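Side-chain contacts in aldose 1-epimerase (Escherichia coli, PDB 3NRE), which probably interconverts the alpha and beta anomers of aldose sugars, as aldose 1-epimerases (mutarotases) do: residues 13-18 and 37-42; 172-177 and 199-204. All blocks are in the same frame, centred on the assembly; numbering follows the deposited sequence.

Interaction 1: residues 13-18 and 37-42; sequences KLDVSD and GKKSGV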
loop_
_atom_site.group_PDB
_atom_site.type_symbol
_atom_site.label_atom_id
_atom_site.label_comp_id
_atom_site.label_asym_id
_atom_site.label_seq_id
_atom_site.Cartn_x
_atom_site.Cartn_y
_atom_site.Cartn_z
ATOM N N LYS A 13 16.693 2.186 -10.951
ATOM C CA LYS A 13 16.328 0.882 -11.509
ATOM C C LYS A 13 15.176 0.339 -10.695
ATOM O O LYS A 13 15.179 0.440 -9.471
ATOM C CB LYS A 13 17.491 -0.086 -11.417
ATOM C CG LYS A 13 17.173 -1.429 -12.149
ATOM C CD LYS A 13 18.393 -2.352 -12.286
ATOM C CE LYS A 13 18.707 -3.061 -10.996
ATOM N NZ LYS A 13 19.635 -4.304 -11.183
ATOM N N LEU A 14 14.210 -0.241 -11.391
ATOM C CA LEU A 14 13.041 -0.841 -10.770
ATOM C C LEU A 14 12.826 -2.252 -11.322
ATOM O O LEU A 14 12.847 -2.463 -12.521
ATOM C CB LEU A 14 11.798 0.010 -11.100
ATOM C CG LEU A 14 10.458 -0.336 -10.450
ATOM C CD1 LEU A 14 10.448 0.155 -9.023
ATOM C CD2 LEU A 14 9.223 0.190 -11.255
ATOM N N ASP A 15 12.567 -3.202 -10.447
ATOM C CA ASP A 15 12.149 -4.555 -10.848
ATOM C C ASP A 15 10.697 -4.779 -10.399
ATOM O O ASP A 15 10.342 -4.434 -9.269
ATOM C CB ASP A 15 13.024 -5.607 -10.155
ATOM C CG ASP A 15 14.394 -5.780 -10.797
ATOM O OD1 ASP A 15 14.712 -5.115 -11.830
ATOM O OD2 ASP A 15 15.167 -6.658 -10.303
ATOM N N VAL A 16 9.878 -5.377 -11.275
ATOM C CA VAL A 16 8.457 -5.625 -11.009
ATOM C C VAL A 16 8.128 -7.046 -11.403
ATOM O O VAL A 16 8.592 -7.505 -12.436
ATOM C CB VAL A 16 7.519 -4.691 -11.817
ATOM C CG1 VAL A 16 6.042 -4.989 -11.543
ATOM C CG2 VAL A 16 7.848 -3.213 -11.554
ATOM N N SER A 17 7.335 -7.737 -10.586
ATOM C CA SER A 17 6.928 -9.095 -10.873
ATOM C C SER A 17 5.473 -9.171 -11.256
ATOM O O SER A 17 4.651 -8.455 -10.669
ATOM C CB SER A 17 7.134 -9.970 -9.614
ATOM O OG SER A 17 6.591 -11.252 -9.782
ATOM N N ASP A 18 5.158 -10.099 -12.157
ATOM C CA ASP A 18 3.746 -10.397 -12.469
ATOM C C ASP A 18 3.031 -11.145 -11.341
ATOM O O ASP A 18 1.822 -11.321 -11.408
ATOM C CB ASP A 18 3.558 -11.142 -13.785
ATOM C CG ASP A 18 4.296 -12.507 -13.857
ATOM O OD1 ASP A 18 4.947 -12.946 -12.886
ATOM O OD2 ASP A 18 4.228 -13.113 -14.971
ATOM N N GLY A 37 13.200 -7.004 -2.677
ATOM C CA GLY A 37 12.369 -8.213 -2.622
ATOM C C GLY A 37 13.117 -9.508 -2.735
ATOM O O GLY A 37 14.239 -9.577 -3.262
ATOM N N LYS A 38 12.512 -10.580 -2.226
ATOM C CA LYS A 38 13.073 -11.909 -2.372
ATOM C C LYS A 38 12.765 -12.600 -3.676
ATOM O O LYS A 38 13.312 -13.698 -3.924
ATOM C CB LYS A 38 12.593 -12.847 -1.246
ATOM C CG LYS A 38 13.002 -12.358 0.112
ATOM C CD LYS A 38 12.641 -13.418 1.175
ATOM C CE LYS A 38 13.330 -13.199 2.527
ATOM N NZ LYS A 38 12.978 -14.374 3.429
ATOM N N LYS A 39 11.899 -12.033 -4.500
ATOM C CA LYS A 39 11.539 -12.656 -5.775
ATOM C C LYS A 39 11.062 -14.096 -5.564
ATOM O O LYS A 39 11.422 -15.031 -6.324
ATOM C CB LYS A 39 12.681 -12.529 -6.809
ATOM C CG LYS A 39 12.984 -11.077 -7.137
ATOM C CD LYS A 39 14.153 -10.852 -8.105
ATOM C CE LYS A 39 14.251 -9.331 -8.472
ATOM N NZ LYS A 39 15.473 -9.073 -9.356
ATOM N N SER A 40 10.267 -14.261 -4.502
ATOM C CA SER A 40 9.797 -15.589 -4.038
ATOM C C SER A 40 8.404 -15.898 -4.567
ATOM O O SER A 40 7.976 -17.052 -4.516
ATOM C CB SER A 40 9.744 -15.611 -2.511
ATOM O OG SER A 40 8.761 -14.694 -2.066
ATOM N N GLY A 41 7.698 -14.877 -5.064
ATOM C CA GLY A 41 6.281 -14.976 -5.479
ATOM C C GLY A 41 5.293 -14.798 -4.334
ATOM O O GLY A 41 4.055 -14.955 -4.510
ATOM N N VAL A 42 5.818 -14.451 -3.138
ATOM C CA VAL A 42 5.018 -14.147 -1.985
ATOM C C VAL A 42 5.111 -12.624 -1.769
ATOM O O VAL A 42 6.205 -12.049 -1.595
ATOM C CB VAL A 42 5.540 -14.904 -0.751
ATOM C CG1 VAL A 42 4.697 -14.512 0.478
ATOM C CG2 VAL A 42 5.528 -16.475 -1.028
#
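K39 reaches D15 by the tip of its side chain alone, its NZ lying 2.6 Å from OD2 of D15 in a salt bridge that is also a hydrogen bond. D15 CA and K39 CA are 9.6 Å apart, and the lysine chain spans the distance, extended beyond CG and meeting the aspartate side chain at about a right angle. The ammonium approaches OD2 on its anti side, 23° out of the carboxylate plane, and the adjoining methylene follows, with K39 CE 3.4 Å from D15 OD2.

The tight part is the aspartate end. D15 is buried; with CG anti to the carbonyl carbon (chi1 -78°), its carboxylate stands where K39 NZ meets it. Both oxygens are gripped, since OD1 is hydrogen-bonded to T6 OG1; this should hold its rotation. The lysine end is looser and partly exposed. There K13 NZ stands 6.6 Å from K39 NZ, a like charge that the carboxylate probably offsets, and K13 also makes a cation-pi contact with W27.

Strand 12-17 runs antiparallel between strands 4-9 and 22-28. E24 OE1 accepts from the backbone N of K39, linking the loop to strand 22-28. D15 packs against I4 and W27 of the two neighbouring strands, whereas V16 leaves the strand away from loop 37-42; its side chain touches L102, L104 and F121 of the nine-stranded sheet.

Interaction 2: residues 172-177 and 199-204; sequences EQWLAG and WVNNGF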
loop_
_atom_site.group_PDB
_atom_site.type_symbol
_atom_site.label_atom_id
_atom_site.label_comp_id
_atom_site.label_asym_id
_atom_site.label_seq_id
_atom_site.Cartn_x
_atom_site.Cartn_y
_atom_site.Cartn_z
ATOM N N GLU A 172 -7.734 -6.233 18.997
ATOM C CA GLU A 172 -7.527 -7.631 18.697
ATOM C C GLU A 172 -7.631 -7.944 17.186
ATOM O O GLU A 172 -8.220 -7.174 16.375
ATOM C CB GLU A 172 -8.505 -8.474 19.533
ATOM C CG GLU A 172 -8.369 -8.261 21.030
ATOM C CD GLU A 172 -9.232 -7.089 21.624
ATOM O OE1 GLU A 172 -9.869 -6.339 20.830
ATOM O OE2 GLU A 172 -9.279 -6.947 22.859
ATOM N N GLN A 173 -7.016 -9.072 16.780
ATOM C CA GLN A 173 -7.073 -9.546 15.373
ATOM C C GLN A 173 -6.452 -8.577 14.358
ATOM O O GLN A 173 -6.773 -8.599 13.171
ATOM C CB GLN A 173 -8.512 -9.848 14.971
ATOM C CG GLN A 173 -9.208 -10.916 15.808
ATOM C CD GLN A 173 -10.582 -11.262 15.214
ATOM O OE1 GLN A 173 -11.544 -10.504 15.372
ATOM N NE2 GLN A 173 -10.683 -12.397 14.602
ATOM N N TRP A 174 -5.546 -7.727 14.850
ATOM C CA TRP A 174 -4.851 -6.740 14.003
ATOM C C TRP A 174 -5.746 -5.663 13.452
ATOM O O TRP A 174 -5.385 -4.978 12.514
ATOM C CB TRP A 174 -4.036 -7.390 12.896
ATOM C CG TRP A 174 -3.050 -8.294 13.384
ATOM C CD1 TRP A 174 -2.160 -8.071 14.418
ATOM C CD2 TRP A 174 -2.824 -9.599 12.930
ATOM N NE1 TRP A 174 -1.398 -9.186 14.633
ATOM C CE2 TRP A 174 -1.785 -10.148 13.726
ATOM C CE3 TRP A 174 -3.421 -10.388 11.942
ATOM C CZ2 TRP A 174 -1.310 -11.447 13.547
ATOM C CZ3 TRP A 174 -2.934 -11.700 11.749
ATOM C CH2 TRP A 174 -1.900 -12.210 12.556
ATOM N N LEU A 175 -6.931 -5.506 14.031
ATOM C CA LEU A 175 -7.937 -4.628 13.505
ATOM C C LEU A 175 -7.772 -3.208 14.070
ATOM O O LEU A 175 -7.353 -3.000 15.198
ATOM C CB LEU A 175 -9.362 -5.103 13.900
ATOM C CG LEU A 175 -9.877 -6.396 13.239
ATOM C CD1 LEU A 175 -11.144 -6.886 13.858
ATOM C CD2 LEU A 175 -10.029 -6.245 11.743
ATOM N N ALA A 176 -8.145 -2.243 13.262
ATOM C CA ALA A 176 -8.343 -0.877 13.766
ATOM C C ALA A 176 -9.428 -0.801 14.843
ATOM O O ALA A 176 -10.530 -1.357 14.676
ATOM C CB ALA A 176 -8.671 0.042 12.619
ATOM N N GLY A 177 -9.088 -0.151 15.957
ATOM C CA GLY A 177 -9.982 0.052 17.091
ATOM C C GLY A 177 -10.538 1.454 17.229
ATOM O O GLY A 177 -11.036 2.024 16.260
ATOM N N TRP A 199 6.588 -3.174 18.040
ATOM C CA TRP A 199 5.462 -3.447 17.158
ATOM C C TRP A 199 4.657 -2.181 16.962
ATOM O O TRP A 199 4.271 -1.540 17.939
ATOM C CB TRP A 199 4.548 -4.495 17.783
ATOM C CG TRP A 199 3.325 -4.818 16.990
ATOM C CD1 TRP A 199 2.063 -4.302 17.178
ATOM C CD2 TRP A 199 3.231 -5.742 15.903
ATOM N NE1 TRP A 199 1.211 -4.820 16.244
ATOM C CE2 TRP A 199 1.887 -5.725 15.460
ATOM C CE3 TRP A 199 4.144 -6.566 15.255
ATOM C CZ2 TRP A 199 1.441 -6.514 14.391
ATOM C CZ3 TRP A 199 3.709 -7.345 14.197
ATOM C CH2 TRP A 199 2.368 -7.319 13.779
ATOM N N VAL A 200 4.430 -1.823 15.719
ATOM C CA VAL A 200 3.469 -0.784 15.355
ATOM C C VAL A 200 2.547 -1.305 14.250
ATOM O O VAL A 200 3.003 -1.797 13.244
ATOM C CB VAL A 200 4.161 0.462 14.801
ATOM C CG1 VAL A 200 3.111 1.478 14.277
ATOM C CG2 VAL A 200 5.085 1.111 15.827
ATOM N N ASN A 201 1.234 -1.191 14.425
ATOM C CA ASN A 201 0.289 -1.546 13.352
ATOM C C ASN A 201 -0.905 -0.644 13.509
ATOM O O ASN A 201 -1.889 -1.015 14.138
ATOM C CB ASN A 201 -0.127 -3.009 13.458
ATOM C CG ASN A 201 -1.286 -3.373 12.538
ATOM O OD1 ASN A 201 -1.331 -2.945 11.393
ATOM N ND2 ASN A 201 -2.227 -4.203 13.045
ATOM N N ASN A 202 -0.825 0.541 12.937
ATOM C CA ASN A 202 -1.827 1.594 13.223
ATOM C C ASN A 202 -2.122 2.382 11.996
ATOM O O ASN A 202 -1.186 2.751 11.230
ATOM C CB ASN A 202 -1.370 2.551 14.336
ATOM C CG ASN A 202 -1.202 1.868 15.663
ATOM O OD1 ASN A 202 -0.151 1.264 15.963
ATOM N ND2 ASN A 202 -2.266 1.909 16.491
ATOM N N GLY A 203 -3.410 2.712 11.829
ATOM C CA GLY A 203 -3.847 3.621 10.800
ATOM C C GLY A 203 -3.959 5.058 11.360
ATOM O O GLY A 203 -4.211 5.250 12.576
ATOM N N PHE A 204 -3.729 6.032 10.475
ATOM C CA PHE A 204 -3.700 7.449 10.811
ATOM C C PHE A 204 -4.647 8.180 9.871
ATOM O O PHE A 204 -4.739 7.856 8.688
ATOM C CB PHE A 204 -2.260 8.009 10.683
ATOM C CG PHE A 204 -1.322 7.405 11.678
ATOM C CD1 PHE A 204 -0.764 6.164 11.437
ATOM C CD2 PHE A 204 -1.067 8.033 12.873
ATOM C CE1 PHE A 204 0.038 5.562 12.382
ATOM C CE2 PHE A 204 -0.261 7.449 13.828
ATOM C CZ PHE A 204 0.320 6.199 13.571
#
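One hydrogen bond joins W174 to N201 across this surface contact, and one oblique aromatic contact joins W174 to W199. In the polar part, N201 ND2 donates to W174 O; the 3.3 Å separation and the N-H...O angle of 143° mark a long, bent bond. The donor sits well above the carbonyl plane rather than on a lone pair, although the acceptor lies close to the plane of the N201 amide. ND2 also lies beside W174 CB, at 3.7 Å, with amide and indole planes 73° apart. The same ND2 binds E170 OE2, while E170 OE1 accepts from W199 NE1. One carboxylate thus holds both residues of segment 199-204 that meet W174, which should help fix their orientation. N201 OD1 is engaged too, hydrogen-bonded to a bound PEG molecule.

The apolar part is small. W174 presents CD1 and NE1 to W199 CZ2, each at 3.9 Å. The five-membered ring of W174 and the six-membered ring of W199 are 5.7 Å apart between centroids, their planes inclined at 35°. With CG anti to the backbone N, the W199 indole brings its CZ2 corner to W174, and F236 and F242 meet it edge-to-face.

Strand 166-170 pairs antiparallel with both 176-180 and 200-205. The contact therefore runs from the turn before 176-180, past E170, to strand 200-205, whose other edge pairs with 232-237.

Overall arrangement
Interactions 1 and 2 are spatially separate: their centres lie 27 Å apart and their nearest atoms about 14 Å apart, with no touch. Each is centred 15 Å from the centre of the chain, and they follow one another in sequence. Interaction 1 involves the four-stranded N-terminal sheet, interaction 2 the branched eight-stranded sheet; the chain is all-beta, consistent with the beta-sandwich fold of the galactose mutarotase clan. Bound PEG, probably from crystallisation, lies about 5 Å from the D15 side chain and about 3 Å from that of N201. Such molecules can mark pockets, but here they do not establish a sugar site, so neither contact is assigned a catalytic role.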